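PDB 2EPG: tRNA-splicing ligase RtcB from Thermus thermophilus, which probably joins RNA ends bearing a 2',3'-cyclic phosphate or a 3'-phosphate to 5'-hydroxyl RNA ends, using GTP and manganese. Local coordinates for residues C109-L120 and F237-G248; Y335-E345 and V354-F363. All coordinates share one frame; numbering follows the deposited sequence.

Contact 1 (C109-L120 and F237-G248)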
loop_
_atom_site.group_PDB
_atom_site.type_symbol
_atom_site.label_atom_id
_atom_site.label_comp_id
_atom_site.label_asym_id
_atom_site.label_seq_id
_atom_site.Cartn_x
_atom_site.Cartn_y
_atom_site.Cartn_z
ATOM N N CYS A 109 3.524 1.244 4.154
ATOM C CA CYS A 109 2.856 2.532 4.072
ATOM C C CYS A 109 1.665 1.976 3.284
ATOM O O CYS A 109 1.855 1.205 2.327
ATOM C CB CYS A 109 3.640 3.506 3.178
ATOM S SG CYS A 109 2.697 4.985 2.658
ATOM N N GLY A 110 0.451 2.317 3.684
ATOM C CA GLY A 110 -0.681 1.760 2.979
ATOM C C GLY A 110 -1.944 2.571 3.110
ATOM O O GLY A 110 -1.908 3.724 3.539
ATOM N N VAL A 111 -3.068 1.946 2.774
ATOM C CA VAL A 111 -4.338 2.640 2.794
ATOM C C VAL A 111 -5.474 1.839 3.402
ATOM O O VAL A 111 -5.598 0.646 3.154
ATOM C CB VAL A 111 -4.769 3.000 1.342
ATOM C CG1 VAL A 111 -5.993 3.888 1.358
ATOM C CG2 VAL A 111 -3.607 3.664 0.601
ATOM N N ARG A 112 -6.304 2.506 4.195
ATOM C CA ARG A 112 -7.481 1.866 4.742
ATOM C C ARG A 112 -8.669 2.728 4.313
ATOM O O ARG A 112 -8.610 3.967 4.393
ATOM C CB ARG A 112 -7.457 1.796 6.266
ATOM C CG ARG A 112 -8.807 1.330 6.826
ATOM C CD ARG A 112 -8.821 1.003 8.316
ATOM N NE ARG A 112 -7.975 -0.128 8.699
ATOM C CZ ARG A 112 -8.181 -0.854 9.797
ATOM N NH1 ARG A 112 -7.381 -1.863 10.118
ATOM N NH2 ARG A 112 -9.224 -0.596 10.562
ATOM N N LEU A 113 -9.733 2.081 3.843
ATOM C CA LEU A 113 -10.931 2.808 3.461
ATOM C C LEU A 113 -12.113 2.339 4.311
ATOM O O LEU A 113 -12.442 1.145 4.339
ATOM C CB LEU A 113 -11.269 2.600 1.975
ATOM C CG LEU A 113 -12.499 3.370 1.455
ATOM C CD1 LEU A 113 -12.246 4.883 1.502
ATOM C CD2 LEU A 113 -12.788 2.981 0.018
ATOM N N LEU A 114 -12.732 3.285 5.016
ATOM C CA LEU A 114 -13.907 2.992 5.818
ATOM C C LEU A 114 -15.107 3.430 4.958
ATOM O O LEU A 114 -15.033 4.444 4.255
ATOM C CB LEU A 114 -13.892 3.802 7.133
ATOM C CG LEU A 114 -12.696 3.670 8.087
ATOM C CD1 LEU A 114 -12.939 4.493 9.358
ATOM C CD2 LEU A 114 -12.492 2.204 8.440
ATOM N N ALA A 115 -16.189 2.656 5.007
ATOM C CA ALA A 115 -17.405 2.956 4.261
ATOM C C ALA A 115 -18.535 3.100 5.277
ATOM O O ALA A 115 -18.729 2.216 6.107
ATOM C CB ALA A 115 -17.713 1.818 3.288
ATOM N N SER A 116 -19.290 4.190 5.210
ATOM C CA SER A 116 -20.362 4.417 6.182
ATOM C C SER A 116 -21.777 4.314 5.605
ATOM O O SER A 116 -21.951 4.125 4.399
ATOM C CB SER A 116 -20.214 5.803 6.791
ATOM O OG SER A 116 -20.650 6.777 5.854
ATOM N N HIS A 117 -22.773 4.431 6.487
ATOM C CA HIS A 117 -24.184 4.412 6.094
ATOM C C HIS A 117 -24.652 5.825 5.741
ATOM O O HIS A 117 -25.759 6.005 5.255
ATOM C CB HIS A 117 -25.073 3.913 7.236
ATOM C CG HIS A 117 -24.987 2.444 7.475
ATOM N ND1 HIS A 117 -25.291 1.872 8.693
ATOM C CD2 HIS A 117 -24.664 1.422 6.649
ATOM C CE1 HIS A 117 -25.157 0.560 8.607
ATOM N NE2 HIS A 117 -24.777 0.260 7.377
ATOM N N LEU A 118 -23.807 6.819 5.988
ATOM C CA LEU A 118 -24.158 8.213 5.735
ATOM C C LEU A 118 -24.008 8.681 4.296
ATOM O O LEU A 118 -23.174 8.195 3.539
ATOM C CB LEU A 118 -23.336 9.128 6.647
ATOM C CG LEU A 118 -23.591 8.945 8.144
ATOM C CD1 LEU A 118 -22.442 9.514 8.968
ATOM C CD2 LEU A 118 -24.906 9.617 8.500
ATOM N N THR A 119 -24.841 9.637 3.916
ATOM C CA THR A 119 -24.791 10.179 2.574
ATOM C C THR A 119 -24.274 11.598 2.708
ATOM O O THR A 119 -24.264 12.159 3.807
ATOM C CB THR A 119 -26.186 10.170 1.926
ATOM O OG1 THR A 119 -27.055 11.074 2.627
ATOM C CG2 THR A 119 -26.772 8.763 1.989
ATOM N N LEU A 120 -23.826 12.166 1.600
ATOM C CA LEU A 120 -23.300 13.515 1.600
ATOM C C LEU A 120 -24.251 14.480 2.336
ATOM O O LEU A 120 -23.827 15.268 3.186
ATOM C CB LEU A 120 -23.109 13.974 0.160
ATOM C CG LEU A 120 -21.859 14.767 -0.243
ATOM C CD1 LEU A 120 -22.222 15.620 -1.445
ATOM C CD2 LEU A 120 -21.349 15.643 0.890
ATOM N N PHE A 237 -21.943 3.011 -2.725
ATOM C CA PHE A 237 -23.046 3.641 -3.458
ATOM C C PHE A 237 -22.771 5.138 -3.613
ATOM O O PHE A 237 -22.105 5.747 -2.780
ATOM C CB PHE A 237 -24.411 3.388 -2.779
ATOM C CG PHE A 237 -24.552 3.993 -1.410
ATOM C CD1 PHE A 237 -25.074 5.275 -1.251
ATOM C CD2 PHE A 237 -24.209 3.263 -0.277
ATOM C CE1 PHE A 237 -25.261 5.824 0.018
ATOM C CE2 PHE A 237 -24.389 3.800 0.999
ATOM C CZ PHE A 237 -24.917 5.084 1.146
ATOM N N LYS A 238 -23.273 5.723 -4.692
ATOM C CA LYS A 238 -23.042 7.134 -4.969
ATOM C C LYS A 238 -23.625 8.006 -3.864
ATOM O O LYS A 238 -24.720 7.744 -3.358
ATOM C CB LYS A 238 -23.642 7.493 -6.333
ATOM C CG LYS A 238 -23.396 8.932 -6.777
ATOM C CD LYS A 238 -23.781 9.100 -8.233
ATOM C CE LYS A 238 -23.735 10.550 -8.657
ATOM N NZ LYS A 238 -24.043 10.661 -10.102
ATOM N N GLY A 239 -22.870 9.025 -3.469
ATOM C CA GLY A 239 -23.320 9.901 -2.408
ATOM C C GLY A 239 -22.897 9.386 -1.049
ATOM O O GLY A 239 -22.987 10.086 -0.046
ATOM N N GLN A 240 -22.413 8.155 -1.005
ATOM C CA GLN A 240 -21.985 7.568 0.259
ATOM C C GLN A 240 -20.711 8.210 0.831
ATOM O O GLN A 240 -19.764 8.518 0.096
ATOM C CB GLN A 240 -21.781 6.068 0.076
ATOM C CG GLN A 240 -21.213 5.361 1.285
ATOM C CD GLN A 240 -20.765 3.977 0.920
ATOM O OE1 GLN A 240 -20.412 3.726 -0.232
ATOM N NE2 GLN A 240 -20.764 3.068 1.890
ATOM N N VAL A 241 -20.698 8.412 2.147
ATOM C CA VAL A 241 -19.552 9.012 2.841
ATOM C C VAL A 241 -18.477 7.950 3.158
ATOM O O VAL A 241 -18.786 6.873 3.673
ATOM C CB VAL A 241 -20.003 9.682 4.180
ATOM C CG1 VAL A 241 -18.790 10.114 4.994
ATOM C CG2 VAL A 241 -20.860 10.900 3.897
ATOM N N THR A 242 -17.220 8.238 2.828
ATOM C CA THR A 242 -16.136 7.307 3.137
ATOM C C THR A 242 -15.000 8.076 3.804
ATOM O O THR A 242 -14.967 9.311 3.787
ATOM C CB THR A 242 -15.577 6.592 1.864
ATOM O OG1 THR A 242 -14.986 7.555 0.988
ATOM C CG2 THR A 242 -16.691 5.857 1.110
ATOM N N VAL A 243 -14.088 7.334 4.412
ATOM C CA VAL A 243 -12.932 7.915 5.059
ATOM C C VAL A 243 -11.709 7.102 4.619
ATOM O O VAL A 243 -11.652 5.894 4.826
ATOM C CB VAL A 243 -13.083 7.874 6.596
ATOM C CG1 VAL A 243 -11.865 8.538 7.260
ATOM C CG2 VAL A 243 -14.391 8.574 7.010
ATOM N N LEU A 244 -10.739 7.775 4.009
ATOM C CA LEU A 244 -9.534 7.111 3.539
ATOM C C LEU A 244 -8.347 7.509 4.415
ATOM O O LEU A 244 -8.056 8.692 4.574
ATOM C CB LEU A 244 -9.274 7.464 2.065
ATOM C CG LEU A 244 -8.150 6.703 1.344
ATOM C CD1 LEU A 244 -8.445 6.601 -0.174
ATOM C CD2 LEU A 244 -6.827 7.409 1.592
ATOM N N ILE A 245 -7.681 6.502 4.979
ATOM C CA ILE A 245 -6.523 6.689 5.863
ATOM C C ILE A 245 -5.253 6.233 5.133
ATOM O O ILE A 245 -5.139 5.081 4.716
ATOM C CB ILE A 245 -6.681 5.842 7.146
ATOM C CG1 ILE A 245 -7.961 6.251 7.883
ATOM C CG2 ILE A 245 -5.459 6.015 8.041
ATOM C CD1 ILE A 245 -8.444 5.209 8.926
ATOM N N HIS A 246 -4.306 7.152 4.994
ATOM C CA HIS A 246 -3.054 6.902 4.297
ATOM C C HIS A 246 -1.896 7.140 5.246
ATOM O O HIS A 246 -1.623 8.288 5.621
ATOM C CB HIS A 246 -2.925 7.859 3.113
ATOM C CG HIS A 246 -1.850 7.482 2.140
ATOM N ND1 HIS A 246 -0.636 6.959 2.532
ATOM C CD2 HIS A 246 -1.801 7.569 0.790
ATOM C CE1 HIS A 246 0.112 6.738 1.465
ATOM N NE2 HIS A 246 -0.573 7.099 0.396
ATOM N N THR A 247 -1.236 6.057 5.646
ATOM C CA THR A 247 -0.096 6.135 6.537
ATOM C C THR A 247 0.579 4.762 6.653
ATOM O O THR A 247 0.039 3.743 6.173
ATOM C CB THR A 247 -0.495 6.655 7.938
ATOM O OG1 THR A 247 0.691 6.854 8.713
ATOM C CG2 THR A 247 -1.412 5.654 8.655
ATOM N N GLY A 248 1.756 4.738 7.282
ATOM C CA GLY A 248 2.501 3.496 7.396
ATOM C C GLY A 248 3.097 3.122 8.739
ATOM O O GLY A 248 2.454 3.279 9.782
#
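The carbonyl oxygen of Val241 is gripped twice by Ser116: its backbone N approaches Val241 O at 3.1 Å, nearly along the C=O axis, and its OG reaches the same oxygen at 2.9 Å from above the carbonyl plane. Held between its own backbone N and carbonyl carbon (chi1 76°), Ser116 OG also accepts from Leu118 N, an ST turn set in the beta bulge between Ala115 and Thr119. The extended Gln240 side chain brings NE2 within 3.0 Å of Ser116 O, the oxygen lying in the amide plane; Gln240 OE1 holds Phe237 N, and Thr119 CG2 meets the edge of the Phe237 ring. From Ala115 back to Gly110 the strands pair in regular antiparallel register, with Gly110-Thr247, Arg112-Ile245 and Leu114-Val243 as hydrogen-bonded pairs. Val111 CG1 packs 3.5 Å from Leu244 CG, while its CG2 lies over one face of the His246 ring. Cys109 SG comes at that ring's edge, 3.3 Å from His246 CE1. His246 is a predicted manganese ligand. Strands 216-225 and 332-347 flank the pair on its outer sides, and helix 288-321 packs on the face carrying Arg112, Val243 and Thr247.

Contact 2 (Y335-E345 and V354-F363)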
loop_
_atom_site.group_PDB
_atom_site.type_symbol
_atom_site.label_atom_id
_atom_site.label_comp_id
_atom_site.label_asym_id
_atom_site.label_seq_id
_atom_site.Cartn_x
_atom_site.Cartn_y
_atom_site.Cartn_z
ATOM N N TYR A 335 -11.845 -2.137 3.047
ATOM C CA TYR A 335 -10.600 -2.895 2.866
ATOM C C TYR A 335 -9.414 -2.095 3.408
ATOM O O TYR A 335 -9.530 -0.902 3.689
ATOM C CB TYR A 335 -10.342 -3.245 1.388
ATOM C CG TYR A 335 -9.509 -4.494 1.249
ATOM C CD1 TYR A 335 -9.936 -5.696 1.814
ATOM C CD2 TYR A 335 -8.295 -4.488 0.575
ATOM C CE1 TYR A 335 -9.162 -6.853 1.710
ATOM C CE2 TYR A 335 -7.533 -5.643 0.465
ATOM C CZ TYR A 335 -7.977 -6.819 1.038
ATOM O OH TYR A 335 -7.224 -7.968 0.936
ATOM N N ASP A 336 -8.276 -2.761 3.546
ATOM C CA ASP A 336 -7.048 -2.127 4.014
ATOM C C ASP A 336 -5.897 -2.919 3.384
ATOM O O ASP A 336 -5.818 -4.138 3.548
ATOM C CB ASP A 336 -7.007 -2.166 5.555
ATOM C CG ASP A 336 -5.695 -1.623 6.140
ATOM O OD1 ASP A 336 -5.763 -0.837 7.109
ATOM O OD2 ASP A 336 -4.600 -1.994 5.657
ATOM N N LEU A 337 -5.024 -2.237 2.642
ATOM C CA LEU A 337 -3.907 -2.911 1.997
ATOM C C LEU A 337 -2.649 -2.059 1.909
ATOM O O LEU A 337 -2.695 -0.833 1.938
ATOM C CB LEU A 337 -4.288 -3.383 0.581
ATOM C CG LEU A 337 -4.229 -2.363 -0.572
ATOM C CD1 LEU A 337 -4.603 -3.041 -1.901
ATOM C CD2 LEU A 337 -5.179 -1.200 -0.280
ATOM N N ALA A 338 -1.517 -2.743 1.803
ATOM C CA ALA A 338 -0.211 -2.113 1.718
ATOM C C ALA A 338 0.126 -1.644 0.312
ATOM O O ALA A 338 -0.375 -2.195 -0.663
ATOM C CB ALA A 338 0.856 -3.105 2.187
ATOM N N HIS A 339 0.989 -0.632 0.228
ATOM C CA HIS A 339 1.470 -0.088 -1.040
ATOM C C HIS A 339 2.978 -0.365 -1.144
ATOM O O HIS A 339 3.561 -0.230 -2.214
ATOM C CB HIS A 339 1.181 1.423 -1.137
ATOM C CG HIS A 339 -0.232 1.743 -1.530
ATOM N ND1 HIS A 339 -0.560 2.835 -2.310
ATOM C CD2 HIS A 339 -1.394 1.079 -1.307
ATOM C CE1 HIS A 339 -1.860 2.824 -2.557
ATOM N NE2 HIS A 339 -2.388 1.768 -1.961
ATOM N N ASN A 340 3.605 -0.730 -0.018
ATOM C CA ASN A 340 5.035 -1.081 0.019
ATOM C C ASN A 340 5.145 -2.328 0.884
ATOM O O ASN A 340 4.816 -2.279 2.070
ATOM C CB ASN A 340 5.911 0.009 0.672
ATOM C CG ASN A 340 5.986 1.289 -0.141
ATOM O OD1 ASN A 340 6.145 1.263 -1.356
ATOM N ND2 ASN A 340 5.901 2.418 0.541
ATOM N N ASN A 341 5.594 -3.441 0.312
ATOM C CA ASN A 341 5.728 -4.655 1.097
ATOM C C ASN A 341 6.270 -5.825 0.289
ATOM O O ASN A 341 6.157 -5.846 -0.923
ATOM C CB ASN A 341 4.365 -5.047 1.657
ATOM C CG ASN A 341 4.436 -5.489 3.097
ATOM O OD1 ASN A 341 3.424 -5.864 3.696
ATOM N ND2 ASN A 341 5.634 -5.449 3.668
ATOM N N ALA A 342 6.879 -6.791 0.968
ATOM C CA ALA A 342 7.359 -7.999 0.305
ATOM C C ALA A 342 6.610 -9.091 1.050
ATOM O O ALA A 342 6.571 -9.097 2.282
ATOM C CB ALA A 342 8.857 -8.172 0.473
ATOM N N LYS A 343 6.000 -10.004 0.309
ATOM C CA LYS A 343 5.217 -11.058 0.926
ATOM C C LYS A 343 5.414 -12.371 0.219
ATOM O O LYS A 343 5.626 -12.402 -1.000
ATOM C CB LYS A 343 3.734 -10.700 0.861
ATOM C CG LYS A 343 3.433 -9.292 1.352
ATOM C CD LYS A 343 1.964 -9.108 1.562
ATOM C CE LYS A 343 1.441 -10.051 2.627
ATOM N NZ LYS A 343 -0.037 -10.040 2.531
ATOM N N PHE A 344 5.347 -13.457 0.978
ATOM C CA PHE A 344 5.474 -14.765 0.367
ATOM C C PHE A 344 4.090 -15.126 -0.153
ATOM O O PHE A 344 3.115 -15.106 0.589
ATOM C CB PHE A 344 5.952 -15.810 1.377
ATOM C CG PHE A 344 7.427 -15.721 1.678
ATOM C CD1 PHE A 344 7.887 -15.001 2.778
ATOM C CD2 PHE A 344 8.355 -16.342 0.846
ATOM C CE1 PHE A 344 9.265 -14.910 3.043
ATOM C CE2 PHE A 344 9.721 -16.258 1.100
ATOM C CZ PHE A 344 10.180 -15.543 2.201
ATOM N N GLU A 345 4.012 -15.464 -1.434
ATOM C CA GLU A 345 2.738 -15.801 -2.057
ATOM C C GLU A 345 2.892 -16.973 -3.028
ATOM O O GLU A 345 4.004 -17.315 -3.434
ATOM C CB GLU A 345 2.200 -14.581 -2.811
ATOM C CG GLU A 345 1.939 -13.361 -1.939
ATOM C CD GLU A 345 1.510 -12.134 -2.737
ATOM O OE1 GLU A 345 1.509 -12.172 -4.001
ATOM O OE2 GLU A 345 1.178 -11.117 -2.089
ATOM N N VAL A 354 7.269 -11.789 -3.143
ATOM C CA VAL A 354 6.937 -10.690 -4.044
ATOM C C VAL A 354 7.197 -9.314 -3.446
ATOM O O VAL A 354 6.557 -8.936 -2.457
ATOM C CB VAL A 354 5.450 -10.755 -4.467
ATOM C CG1 VAL A 354 5.148 -9.671 -5.524
ATOM C CG2 VAL A 354 5.131 -12.144 -5.004
ATOM N N HIS A 355 8.134 -8.577 -4.057
ATOM C CA HIS A 355 8.486 -7.232 -3.624
ATOM C C HIS A 355 7.552 -6.283 -4.372
ATOM O O HIS A 355 7.413 -6.357 -5.608
ATOM C CB HIS A 355 9.927 -6.846 -4.015
ATOM C CG HIS A 355 11.003 -7.587 -3.280
ATOM N ND1 HIS A 355 11.330 -8.900 -3.550
ATOM C CD2 HIS A 355 11.866 -7.172 -2.319
ATOM C CE1 HIS A 355 12.353 -9.260 -2.790
ATOM N NE2 HIS A 355 12.698 -8.229 -2.036
ATOM N N ARG A 356 6.925 -5.389 -3.624
ATOM C CA ARG A 356 6.023 -4.415 -4.209
ATOM C C ARG A 356 6.330 -3.090 -3.563
ATOM O O ARG A 356 6.132 -2.928 -2.365
ATOM C CB ARG A 356 4.547 -4.779 -3.944
ATOM C CG ARG A 356 4.044 -6.077 -4.614
ATOM C CD ARG A 356 2.499 -6.153 -4.609
ATOM N NE ARG A 356 1.981 -7.369 -5.235
ATOM C CZ ARG A 356 1.792 -8.526 -4.601
ATOM N NH1 ARG A 356 1.324 -9.575 -5.264
ATOM N NH2 ARG A 356 2.067 -8.646 -3.304
ATOM N N LYS A 357 6.840 -2.153 -4.349
ATOM C CA LYS A 357 7.141 -0.820 -3.846
ATOM C C LYS A 357 6.272 0.103 -4.663
ATOM O O LYS A 357 6.468 0.226 -5.876
ATOM C CB LYS A 357 8.608 -0.434 -4.064
ATOM C CG LYS A 357 8.977 0.845 -3.298
ATOM C CD LYS A 357 10.112 1.654 -3.920
ATOM C CE LYS A 357 11.330 0.829 -4.237
ATOM N NZ LYS A 357 12.508 1.669 -4.577
ATOM N N GLY A 358 5.315 0.751 -4.010
ATOM C CA GLY A 358 4.417 1.641 -4.728
ATOM C C GLY A 358 3.553 0.867 -5.711
ATOM O O GLY A 358 3.371 1.270 -6.860
ATOM N N ALA A 359 3.049 -0.272 -5.263
ATOM C CA ALA A 359 2.187 -1.115 -6.079
ATOM C C ALA A 359 1.412 -1.923 -5.058
ATOM O O ALA A 359 1.848 -2.073 -3.909
ATOM C CB ALA A 359 3.008 -2.028 -6.983
ATOM N N THR A 360 0.263 -2.431 -5.471
ATOM C CA THR A 360 -0.607 -3.168 -4.572
ATOM C C THR A 360 -0.808 -4.609 -4.932
ATOM O O THR A 360 -0.636 -4.998 -6.081
ATOM C CB THR A 360 -2.026 -2.546 -4.547
ATOM O OG1 THR A 360 -2.519 -2.442 -5.893
ATOM C CG2 THR A 360 -2.008 -1.168 -3.903
ATOM N N ARG A 361 -1.173 -5.398 -3.926
ATOM C CA ARG A 361 -1.507 -6.789 -4.144
ATOM C C ARG A 361 -2.913 -6.587 -4.683
ATOM O O ARG A 361 -3.628 -5.697 -4.226
ATOM C CB ARG A 361 -1.577 -7.580 -2.833
ATOM C CG ARG A 361 -1.711 -9.075 -3.054
ATOM C CD ARG A 361 -2.040 -9.828 -1.764
ATOM N NE ARG A 361 -3.404 -9.570 -1.316
ATOM C CZ ARG A 361 -3.980 -10.197 -0.293
ATOM N NH1 ARG A 361 -5.229 -9.912 0.054
ATOM N NH2 ARG A 361 -3.303 -11.107 0.390
ATOM N N ALA A 362 -3.315 -7.403 -5.643
ATOM C CA ALA A 362 -4.632 -7.228 -6.240
ATOM C C ALA A 362 -5.181 -8.564 -6.696
ATOM O O ALA A 362 -5.305 -8.820 -7.904
ATOM C CB ALA A 362 -4.521 -6.266 -7.419
ATOM N N PHE A 363 -5.486 -9.421 -5.723
ATOM C CA PHE A 363 -6.018 -10.734 -6.015
ATOM C C PHE A 363 -7.374 -10.684 -6.721
ATOM O O PHE A 363 -8.175 -9.744 -6.538
ATOM C CB PHE A 363 -6.077 -11.565 -4.734
ATOM C CG PHE A 363 -4.723 -12.049 -4.265
ATOM C CD1 PHE A 363 -4.578 -12.661 -3.025
ATOM C CD2 PHE A 363 -3.589 -11.868 -5.064
ATOM C CE1 PHE A 363 -3.327 -13.089 -2.584
ATOM C CE2 PHE A 363 -2.326 -12.292 -4.640
ATOM C CZ PHE A 363 -2.191 -12.905 -3.392
HETATM O O HOH W 1 -0.872 -4.591 -1.038
HETATM O O HOH W 2 1.908 -3.852 -1.454
HETATM O O HOH W 3 3.381 -6.582 -1.423
HETATM O O HOH W 4 -0.179 -11.520 0.212
#
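Arg356 grips Glu345 end-on: NH1 reaches Glu345 OE1 and NH2 reaches Glu345 OE2, each at 2.9 Å, with the carboxylate and guanidinium planes turned 37° apart. This is the tight part of the contact. Val354 CG1 lies over one face of the Arg356 guanidinium and Arg361 CA over the other, a water at its edge links NH2 to Asn341 O, Ser407 takes NE, and Glu345 OE1 has a second partner in His347. The looser side is bridged by water. One water receives a bond from Lys343 NZ and donates to Glu345 OE2 at 2.7 Å, with Arg361 NH2 a longer donor. Lys343 NZ, also bound by Glu182 and Ser183, lies 4.0 Å from Arg361 NH2, a like-charge approach that the Glu182 salt bridge to Lys343 probably eases. Replacing Glu345 by an alanine would probably leave Arg356 without its charge mate and the water between Lys343 and Arg361 without this acceptor. Strands 332-347 and 350-357 form a beta hairpin, joined here by backbone bonds of Asn341 with Arg356 and Lys343 with Val354. Where strand 350-357 ends, Asn340 OD1 accepts from Gly358 N at 2.8 Å, its CG anti to the carbonyl carbon (chi1 -68°). Asn340 and His339 belong to the predicted GMP site; Thr360 CG2 packs 3.5 Å from His339 CD2, while His339 ND1 bonds to His410, the predicted guanylylated histidine.

The centres of the two contacts lie about 20 Å apart, and strand 110-119 joins them: it pairs with 240-247 in contact 1 and, on its other side, with 332-347, which continues into the hairpin of contact 2. Along the chain they come in series, contact 1 closing before contact 2 opens. They touch directly through the Arg112-Asp336 salt bridge, a probable hydrogen bond from His339 N to Cys109 O, and packing of Val111 on His339. His246 of contact 1 and His339 of contact 2 are both predicted ligands of the second manganese ion, so these paired strands probably help set the geometry of the metal and nucleotide site.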